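Local coordinates for thymidylate synthase ThyX (Streptomyces cacaoi subsp. asoensis, PDB 4P5B) that methylates UMP and dUMP in a flavin-dependent reaction, working as a homotetramer in which three subunits contribute to each FAD site, at the interface of chains A and B and the interface of chains A and C. Coordinates in Å, arbitrary orientation; residue numbers count along the deposited sequence, not the author numbering. Chains: chain A/B/C, Thymidylate synthase ThyX.

Contact 1: the interface of chains A and B. Residues chain A 79, 83, 113, 206, 208; chain B 163-164, 166-167.
A:Gln206 meets B:Arg166 and B:Glu163 in the tightly packed part of this ThyX-family subunit interface; B:Arg166 is predicted to bind dUMP across the dimer. The side-chain oxygen A:Gln206 OE1 accepts from B:Arg166 NH2 at 2.7 Å, the amide and guanidinium lying nearly coplanar, so the amide carbonyl caps the guanidinium rim. The same amide is stacked on the carboxylate of B:Glu163, the planes 11° apart and CD to CD 3.7 Å. A second-shell bond from A:Gln206 NE2 to A:Glu208 OE2 helps set which way round the amide lies. On the B side, B:Arg166 has CG wedged between backbone N and carbonyl carbon (chi1 61°) and turns sharply at chi2. That fold brings its NE back to B:Glu163 O at 3.1 Å and sets one guanidinium face against A:Phe79 CB, 4.1 Å from B:Arg166 CZ. The polar link at A:Arg113 is looser. This arginine holds A:Glu208 side-on, NH2 to OE2 at 2.6 Å and NE to OE1 at 2.9 Å, but its NH2 forms a longer salt bridge to B:Glu163 OE1 at 3.2 Å, from above that carboxylate plane. B:Ile164 CD1 lies on one guanidinium face. B:Leu167 CD2 lies over the A:Phe79 ring, though its modelled spacing is too short to be trusted.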
# COMPACT_ATOMS: atom_id res chain seq x y z
N PHE A 79 -3.76 -17.69 -15.86
CA PHE A 79 -5.07 -17.33 -15.27
C PHE A 79 -5.06 -17.43 -13.71
O PHE A 79 -5.69 -16.65 -13.06
CB PHE A 79 -6.25 -18.09 -15.91
CG PHE A 79 -6.34 -19.54 -15.45
CD1 PHE A 79 -5.76 -20.58 -16.19
CD2 PHE A 79 -6.98 -19.86 -14.28
CE1 PHE A 79 -5.80 -21.91 -15.75
CE2 PHE A 79 -7.03 -21.20 -13.85
CZ PHE A 79 -6.41 -22.23 -14.61
N HIS A 83 -4.90 -14.34 -10.52
CA HIS A 83 -5.53 -14.32 -9.22
C HIS A 83 -4.58 -13.89 -8.10
O HIS A 83 -4.91 -13.08 -7.26
CB HIS A 83 -6.24 -15.66 -8.89
CG HIS A 83 -7.37 -15.94 -9.82
ND1 HIS A 83 -7.86 -17.21 -10.04
CD2 HIS A 83 -8.06 -15.12 -10.64
CE1 HIS A 83 -8.81 -17.15 -10.96
NE2 HIS A 83 -8.99 -15.89 -11.31
N ARG A 113 -10.77 -33.01 -10.59
CA ARG A 113 -11.25 -31.63 -10.62
C ARG A 113 -12.72 -31.69 -10.98
O ARG A 113 -13.07 -32.33 -11.95
CB ARG A 113 -10.52 -30.92 -11.75
CG ARG A 113 -9.79 -29.66 -11.39
CD ARG A 113 -10.77 -28.67 -10.97
NE ARG A 113 -10.45 -27.29 -11.25
CZ ARG A 113 -11.40 -26.36 -11.20
NH1 ARG A 113 -12.65 -26.72 -10.89
NH2 ARG A 113 -11.12 -25.09 -11.43
N GLN A 206 -11.41 -19.90 -7.37
CA GLN A 206 -11.17 -20.98 -8.38
C GLN A 206 -10.27 -22.06 -7.74
O GLN A 206 -9.41 -21.74 -6.92
CB GLN A 206 -10.44 -20.45 -9.62
CG GLN A 206 -10.36 -21.49 -10.71
CD GLN A 206 -10.50 -20.91 -12.09
OE1 GLN A 206 -10.86 -19.74 -12.26
NE2 GLN A 206 -10.17 -21.71 -13.09
N GLU A 208 -7.77 -23.70 -8.73
CA GLU A 208 -6.36 -23.60 -9.05
C GLU A 208 -5.61 -22.66 -8.14
O GLU A 208 -4.53 -23.02 -7.65
CB GLU A 208 -6.16 -23.22 -10.50
CG GLU A 208 -6.36 -24.37 -11.50
CD GLU A 208 -7.84 -24.77 -11.67
OE1 GLU A 208 -8.07 -25.94 -12.08
OE2 GLU A 208 -8.75 -23.95 -11.39
N GLU B 163 -15.17 -21.06 -15.94
CA GLU B 163 -13.84 -20.81 -15.43
C GLU B 163 -12.87 -21.87 -15.93
O GLU B 163 -11.67 -21.68 -15.81
CB GLU B 163 -13.86 -20.84 -13.90
CG GLU B 163 -13.92 -22.23 -13.31
CD GLU B 163 -13.92 -22.25 -11.80
OE1 GLU B 163 -13.77 -23.33 -11.19
OE2 GLU B 163 -14.05 -21.19 -11.18
N ILE B 164 -13.38 -23.00 -16.45
CA ILE B 164 -12.51 -24.00 -17.01
C ILE B 164 -12.46 -23.78 -18.48
O ILE B 164 -11.38 -23.87 -19.09
CB ILE B 164 -12.98 -25.46 -16.72
CG1 ILE B 164 -12.86 -25.78 -15.23
CG2 ILE B 164 -12.12 -26.50 -17.52
CD1 ILE B 164 -11.40 -25.87 -14.77
N ARG B 166 -12.56 -21.25 -20.31
CA ARG B 166 -11.73 -20.14 -20.72
C ARG B 166 -10.25 -20.47 -20.74
O ARG B 166 -9.45 -19.63 -21.17
CB ARG B 166 -12.00 -18.94 -19.84
CG ARG B 166 -11.71 -19.15 -18.32
CD ARG B 166 -10.23 -18.91 -17.85
NE ARG B 166 -10.28 -18.96 -16.38
CZ ARG B 166 -10.32 -17.88 -15.61
NH1 ARG B 166 -10.20 -16.66 -16.15
NH2 ARG B 166 -10.47 -18.01 -14.30
N LEU B 167 -9.84 -21.68 -20.26
CA LEU B 167 -8.42 -21.94 -20.27
C LEU B 167 -7.88 -21.91 -21.67
O LEU B 167 -6.70 -21.61 -21.87
CB LEU B 167 -8.05 -23.28 -19.65
CG LEU B 167 -8.49 -23.60 -18.23
CD1 LEU B 167 -7.87 -24.91 -17.70
CD2 LEU B 167 -8.29 -22.47 -17.35

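Contact 2: the interface of chains A and B. Residues chain A 82, 86; chain B 81, 85, 92-93.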
# COMPACT_ATOMS: atom_id res chain seq x y z
N ARG A 82 -2.93 -14.53 -12.45
CA ARG A 82 -3.73 -13.24 -12.33
C ARG A 82 -4.44 -13.18 -11.02
O ARG A 82 -4.49 -12.09 -10.40
CB ARG A 82 -4.71 -13.03 -13.47
CG ARG A 82 -3.92 -12.99 -14.82
CD ARG A 82 -4.45 -11.99 -15.79
NE ARG A 82 -5.86 -12.17 -16.09
CZ ARG A 82 -6.73 -11.15 -16.24
NH1 ARG A 82 -7.99 -11.41 -16.57
NH2 ARG A 82 -6.33 -9.90 -16.06
N ARG A 86 -3.53 -10.11 -7.79
CA ARG A 86 -4.48 -9.11 -7.32
C ARG A 86 -4.19 -8.68 -5.86
O ARG A 86 -4.71 -7.65 -5.43
CB ARG A 86 -5.94 -9.59 -7.44
CG ARG A 86 -6.50 -9.73 -8.94
CD ARG A 86 -6.34 -8.38 -9.71
NE ARG A 86 -7.09 -7.32 -9.08
CZ ARG A 86 -8.38 -7.08 -9.28
NH1 ARG A 86 -8.96 -6.10 -8.63
NH2 ARG A 86 -9.09 -7.79 -10.14
N VAL B 81 -3.83 -5.62 -19.78
CA VAL B 81 -4.36 -5.54 -18.42
C VAL B 81 -3.33 -6.09 -17.37
O VAL B 81 -3.17 -5.54 -16.26
CB VAL B 81 -5.73 -6.32 -18.31
CG1 VAL B 81 -6.16 -6.37 -16.91
CG2 VAL B 81 -6.82 -5.73 -19.23
N MET B 85 -2.18 -3.88 -14.14
CA MET B 85 -2.52 -4.37 -12.84
C MET B 85 -1.35 -4.59 -11.90
O MET B 85 -1.57 -4.83 -10.73
CB MET B 85 -3.48 -5.58 -12.91
CG MET B 85 -4.91 -5.14 -13.43
SD MET B 85 -6.22 -6.26 -12.81
CE MET B 85 -7.55 -5.63 -13.71
N PHE B 92 -8.78 -1.79 -8.85
CA PHE B 92 -9.24 -2.33 -10.09
C PHE B 92 -10.47 -3.18 -9.88
O PHE B 92 -10.55 -3.90 -8.89
CB PHE B 92 -8.18 -3.20 -10.78
CG PHE B 92 -6.87 -2.52 -11.03
CD1 PHE B 92 -6.73 -1.56 -12.07
CD2 PHE B 92 -5.77 -2.81 -10.24
CE1 PHE B 92 -5.50 -0.92 -12.30
CE2 PHE B 92 -4.51 -2.22 -10.49
CZ PHE B 92 -4.38 -1.28 -11.51
N ASN B 93 -11.36 -3.16 -10.85
CA ASN B 93 -12.44 -4.12 -10.94
C ASN B 93 -12.64 -4.49 -12.40
O ASN B 93 -12.91 -3.61 -13.24
CB ASN B 93 -13.73 -3.50 -10.38
CG ASN B 93 -13.93 -3.89 -8.99
OD1 ASN B 93 -14.31 -5.04 -8.76
ND2 ASN B 93 -13.59 -3.01 -8.01
O HOH W 1 -7.78 -3.72 -6.82
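The guanidinium of A:Arg86 stands almost perpendicular to the ring of B:Phe92, with their planes 86° apart, and has water 1 at its edge, in plane. One face of the B:Phe92 ring is covered by B:Met85 CG, which sits over its centre. A:Arg86, an FAD-binding residue, opens the ThyX signature RHR-x7-S, and B:Phe92 and B:Asn93 fall within it in the facing subunit. The direct polar link runs from A:Arg86 NH1 to the backbone carbonyl oxygen B:Phe92 O at 2.7 Å. It is short but strongly bent, 118° at the hydrogen, and the donor rises well out of the carbonyl plane, so no lone pair is addressed squarely. Water 1 supplements this link: it lies 3.2 Å from A:Arg86 NH1 and 3.0 Å from B:Phe92 N, tying the same guanidinium nitrogen to the backbone amide of strand 91-94. In A:Arg86 the bend at chi2 (-55°) lays CD 3.8 Å from the sulfur B:Met85 SD, and the further turn at chi3 sends the guanidinium to the strand. Thus the thioether packs against the aliphatic stem while the charged end addresses backbone. A lighter contact lies earlier in the two 78-85 helices, where A:Arg82 NH2 approaches B:Val81 CG1 at 3.6 Å, the two side chains crossing at about a right angle.

Contact 3: the interface of chains A and B. Residues chain A 83, 118, 121, 204-206; chain B 98-99, 163.
The backbone carbonyl oxygen A:His204 O is gripped by both terminal nitrogens of B:Arg98, NH2 at 3.0 Å and NH1 at 3.1 Å. This end-on fork lies close to the guanidinium plane, and the two donors reach the oxygen from opposite faces of its carbonyl plane. On the other side of the group, B:Arg98 NE bonds to B:Glu163 OE2 at 2.7 Å, directed nearly along the C-O axis and within the guanidinium plane. The arginine is therefore fixed at both ends of its flat group, by its own subunit and by the partner. Rotation at chi3 (72°) bends the otherwise extended chain and turns the guanidinium into a slot: A:Pro121 CG lies over the centre of one face, and the backbone nitrogen A:Gln206 N lies off-centre over the other. A:Gln206 OE1 also rests on the stem, 3.4 Å from B:Arg98 CD, as the two side chains run past each other in opposite directions. The A:Pro121 side is poorly ordered, so the position of the proline over the guanidinium is approximate. With the same caution, A:Pro121 CD lies over the ring of B:Tyr99, and A:Glu118 OE2 stands 3.5 Å from B:Arg98 NH2 as a long salt bridge. B:Arg98 is a predicted dUMP-binding residue, contributed across the dimer. By holding it against the 204-206 segment, the site probably shapes the nucleotide pocket from both subunits as well as joining them.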
# COMPACT_ATOMS: atom_id res chain seq x y z
N HIS A 83 -4.90 -14.34 -10.52
CA HIS A 83 -5.53 -14.32 -9.22
C HIS A 83 -4.58 -13.89 -8.10
O HIS A 83 -4.91 -13.08 -7.26
CB HIS A 83 -6.24 -15.66 -8.89
CG HIS A 83 -7.37 -15.94 -9.82
ND1 HIS A 83 -7.86 -17.21 -10.04
CD2 HIS A 83 -8.06 -15.12 -10.64
CE1 HIS A 83 -8.81 -17.15 -10.96
NE2 HIS A 83 -8.99 -15.89 -11.31
N GLU A 118 -17.02 -24.43 -10.99
CA GLU A 118 -18.15 -23.65 -10.50
C GLU A 118 -18.58 -22.71 -11.60
O GLU A 118 -17.81 -21.82 -11.98
CB GLU A 118 -17.78 -22.85 -9.25
CG GLU A 118 -17.15 -23.68 -8.12
CD GLU A 118 -16.20 -22.84 -7.23
OE1 GLU A 118 -16.71 -22.06 -6.37
OE2 GLU A 118 -14.96 -22.95 -7.40
N PRO A 121 -19.48 -18.92 -9.39
CA PRO A 121 -18.92 -19.07 -8.02
C PRO A 121 -19.81 -18.45 -6.92
O PRO A 121 -20.30 -17.32 -7.07
CB PRO A 121 -17.59 -18.31 -8.12
CG PRO A 121 -17.26 -18.37 -9.59
CD PRO A 121 -18.53 -18.31 -10.33
N HIS A 204 -15.28 -18.12 -2.31
CA HIS A 204 -15.38 -19.08 -3.42
C HIS A 204 -14.27 -19.00 -4.53
O HIS A 204 -14.58 -18.91 -5.70
CB HIS A 204 -16.77 -18.95 -4.08
CG HIS A 204 -17.87 -19.19 -3.10
ND1 HIS A 204 -18.32 -20.47 -2.80
CD2 HIS A 204 -18.54 -18.35 -2.27
CE1 HIS A 204 -19.23 -20.39 -1.85
NE2 HIS A 204 -19.40 -19.12 -1.52
N PRO A 205 -13.00 -19.05 -4.15
CA PRO A 205 -11.91 -18.97 -5.15
C PRO A 205 -11.97 -20.13 -6.18
O PRO A 205 -12.54 -21.21 -5.88
CB PRO A 205 -10.66 -19.17 -4.31
CG PRO A 205 -11.16 -20.04 -3.18
CD PRO A 205 -12.51 -19.54 -2.84
N GLN A 206 -11.41 -19.90 -7.37
CA GLN A 206 -11.17 -20.98 -8.38
C GLN A 206 -10.27 -22.06 -7.74
O GLN A 206 -9.41 -21.74 -6.92
CB GLN A 206 -10.44 -20.45 -9.62
CG GLN A 206 -10.36 -21.49 -10.71
CD GLN A 206 -10.50 -20.91 -12.09
OE1 GLN A 206 -10.86 -19.74 -12.26
NE2 GLN A 206 -10.17 -21.71 -13.09
N ARG B 98 -14.80 -16.10 -15.07
CA ARG B 98 -15.42 -17.15 -14.26
C ARG B 98 -16.96 -17.00 -14.16
O ARG B 98 -17.70 -18.01 -13.97
CB ARG B 98 -14.91 -17.19 -12.80
CG ARG B 98 -13.40 -17.47 -12.61
CD ARG B 98 -13.07 -17.44 -11.14
NE ARG B 98 -13.62 -18.62 -10.42
CZ ARG B 98 -14.00 -18.62 -9.13
NH1 ARG B 98 -13.92 -17.50 -8.39
NH2 ARG B 98 -14.51 -19.72 -8.56
N TYR B 99 -17.40 -15.74 -14.21
CA TYR B 99 -18.81 -15.35 -13.99
C TYR B 99 -19.54 -15.14 -15.29
O TYR B 99 -20.75 -15.28 -15.33
CB TYR B 99 -18.96 -14.05 -13.15
CG TYR B 99 -18.68 -14.24 -11.67
CD1 TYR B 99 -19.67 -14.02 -10.71
CD2 TYR B 99 -17.44 -14.69 -11.22
CE1 TYR B 99 -19.41 -14.23 -9.32
CE2 TYR B 99 -17.17 -14.90 -9.84
CZ TYR B 99 -18.15 -14.66 -8.91
OH TYR B 99 -17.86 -14.89 -7.57
N GLU B 163 -15.17 -21.06 -15.94
CA GLU B 163 -13.84 -20.81 -15.43
C GLU B 163 -12.87 -21.87 -15.93
O GLU B 163 -11.67 -21.68 -15.81
CB GLU B 163 -13.86 -20.84 -13.90
CG GLU B 163 -13.92 -22.23 -13.31
CD GLU B 163 -13.92 -22.25 -11.80
OE1 GLU B 163 -13.77 -23.33 -11.19
OE2 GLU B 163 -14.05 -21.19 -11.18

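Contact 4: the interface of chains A and C. Residues chain A 93-94, 176-178; chain C 28-29, 32, 39.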
# COMPACT_ATOMS: atom_id res chain seq x y z
N ASN A 93 8.05 -11.15 -8.68
CA ASN A 93 8.79 -11.09 -9.97
C ASN A 93 8.48 -12.30 -10.78
O ASN A 93 8.56 -13.38 -10.24
CB ASN A 93 10.27 -10.93 -9.76
CG ASN A 93 10.61 -9.48 -9.44
OD1 ASN A 93 10.72 -8.65 -10.35
ND2 ASN A 93 10.70 -9.16 -8.16
N GLU A 94 8.13 -12.10 -12.04
CA GLU A 94 7.51 -13.13 -12.90
C GLU A 94 8.26 -13.28 -14.20
O GLU A 94 8.77 -12.31 -14.73
CB GLU A 94 6.06 -12.69 -13.26
CG GLU A 94 5.30 -13.87 -13.84
CD GLU A 94 3.87 -13.52 -14.30
OE1 GLU A 94 3.30 -12.46 -13.94
OE2 GLU A 94 3.29 -14.35 -15.01
N VAL A 176 6.02 -18.63 -14.09
CA VAL A 176 6.70 -18.89 -12.82
C VAL A 176 7.07 -17.56 -12.22
O VAL A 176 7.40 -16.63 -12.94
CB VAL A 176 7.98 -19.82 -12.98
CG1 VAL A 176 8.94 -19.32 -14.01
CG2 VAL A 176 8.73 -19.98 -11.59
N LEU A 177 7.06 -17.47 -10.90
CA LEU A 177 7.32 -16.20 -10.28
C LEU A 177 7.78 -16.45 -8.86
O LEU A 177 7.52 -17.54 -8.31
CB LEU A 177 6.02 -15.31 -10.21
CG LEU A 177 4.73 -15.81 -9.51
CD1 LEU A 177 4.94 -15.88 -8.09
CD2 LEU A 177 3.60 -14.89 -9.62
N TYR A 178 8.45 -15.47 -8.28
CA TYR A 178 8.70 -15.36 -6.86
C TYR A 178 7.61 -14.45 -6.28
O TYR A 178 7.21 -13.45 -6.91
CB TYR A 178 10.05 -14.67 -6.67
CG TYR A 178 11.21 -15.59 -6.93
CD1 TYR A 178 11.41 -16.72 -6.11
CD2 TYR A 178 12.05 -15.39 -8.01
CE1 TYR A 178 12.44 -17.57 -6.33
CE2 TYR A 178 13.09 -16.25 -8.27
CZ TYR A 178 13.27 -17.35 -7.42
OH TYR A 178 14.28 -18.26 -7.60
N LYS C 28 18.32 -13.58 -8.16
CA LYS C 28 17.28 -14.60 -8.44
C LYS C 28 15.98 -14.02 -8.88
O LYS C 28 15.45 -14.37 -9.97
CB LYS C 28 17.08 -15.55 -7.27
CG LYS C 28 18.28 -16.52 -7.14
CD LYS C 28 18.12 -17.44 -5.94
CE LYS C 28 19.18 -18.55 -5.90
NZ LYS C 28 18.71 -19.78 -5.08
N ALA C 29 15.52 -13.04 -8.13
CA ALA C 29 14.29 -12.34 -8.45
C ALA C 29 14.30 -11.63 -9.77
O ALA C 29 13.27 -11.63 -10.47
CB ALA C 29 13.88 -11.42 -7.33
N VAL C 32 14.47 -14.57 -12.78
CA VAL C 32 13.23 -15.24 -13.14
C VAL C 32 12.56 -14.65 -14.39
O VAL C 32 11.96 -15.38 -15.16
CB VAL C 32 12.24 -15.37 -11.97
CG1 VAL C 32 11.48 -14.03 -11.71
CG2 VAL C 32 11.25 -16.48 -12.23
N ALA C 39 16.36 -19.81 -13.03
CA ALA C 39 16.88 -18.79 -12.11
C ALA C 39 16.98 -19.31 -10.64
O ALA C 39 17.90 -18.92 -9.90
CB ALA C 39 16.01 -17.54 -12.15
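The first torsions of C:Val32 and A:Tyr178 bring the two side chains together. In C:Val32, chi1 of 79° puts CG1 between backbone N and carbonyl carbon and CG2 anti to the N, so CG1 faces strand 91-94 of chain A and CG2 faces strand 174-181. In A:Tyr178, chi1 of -77° sets the ring anti to its own carbonyl carbon and sends the ring across the helix, past C:Val32 in the opposite direction. The CG1 methyl of C:Val32 approaches the backbone oxygen A:Asn93 O at 3.3 Å, whereas CG2 faces A:Val176 CG1 at 4.1 Å. The CD2 and CE2 side of the tyrosine ring runs against the helix backbone, with A:Tyr178 CD2 3.8 Å from C:Ala29 CA. Next to it, A:Tyr178 CE2 is 3.5 Å from C:Lys28 O and also touches C:Val32 CB. The small side chain of C:Ala29 may let the ring and strand come this near. A:Asn93 CB adds a close touch on C:Ala29 O at 3.2 Å. Beyond the ring, the phenol oxygen A:Tyr178 OH lies 3.9 Å from the aliphatic C:Lys28 CB. The contacts described are van der Waals in character. In the fold, helix 23-35 of chain C packs against strands 91-94 and 174-181 of chain A, with A:Glu94, an FAD-binding residue, following A:Asn93 on the first of these.

Contact 1 and contact 3 are neighbouring parts of the A–B interface, with C-alpha centres about 7 Å apart, and share A:His83, A:Gln206 and B:Glu163. Contact 2 belongs to the same interface, about 16 Å from contact 1 and 15 Å from contact 3, and helix 78-85 links it to both. Contact 4 joins a different subunit pair, A–C, about 19 Å from contact 2 and 26 Å from contact 3; strand 91-94 serves contact 2 from chain B and contact 4 from chain A. Each chain thus uses its signature region toward two neighbours, which suits a homotetramer whose FAD sites draw on three subunits.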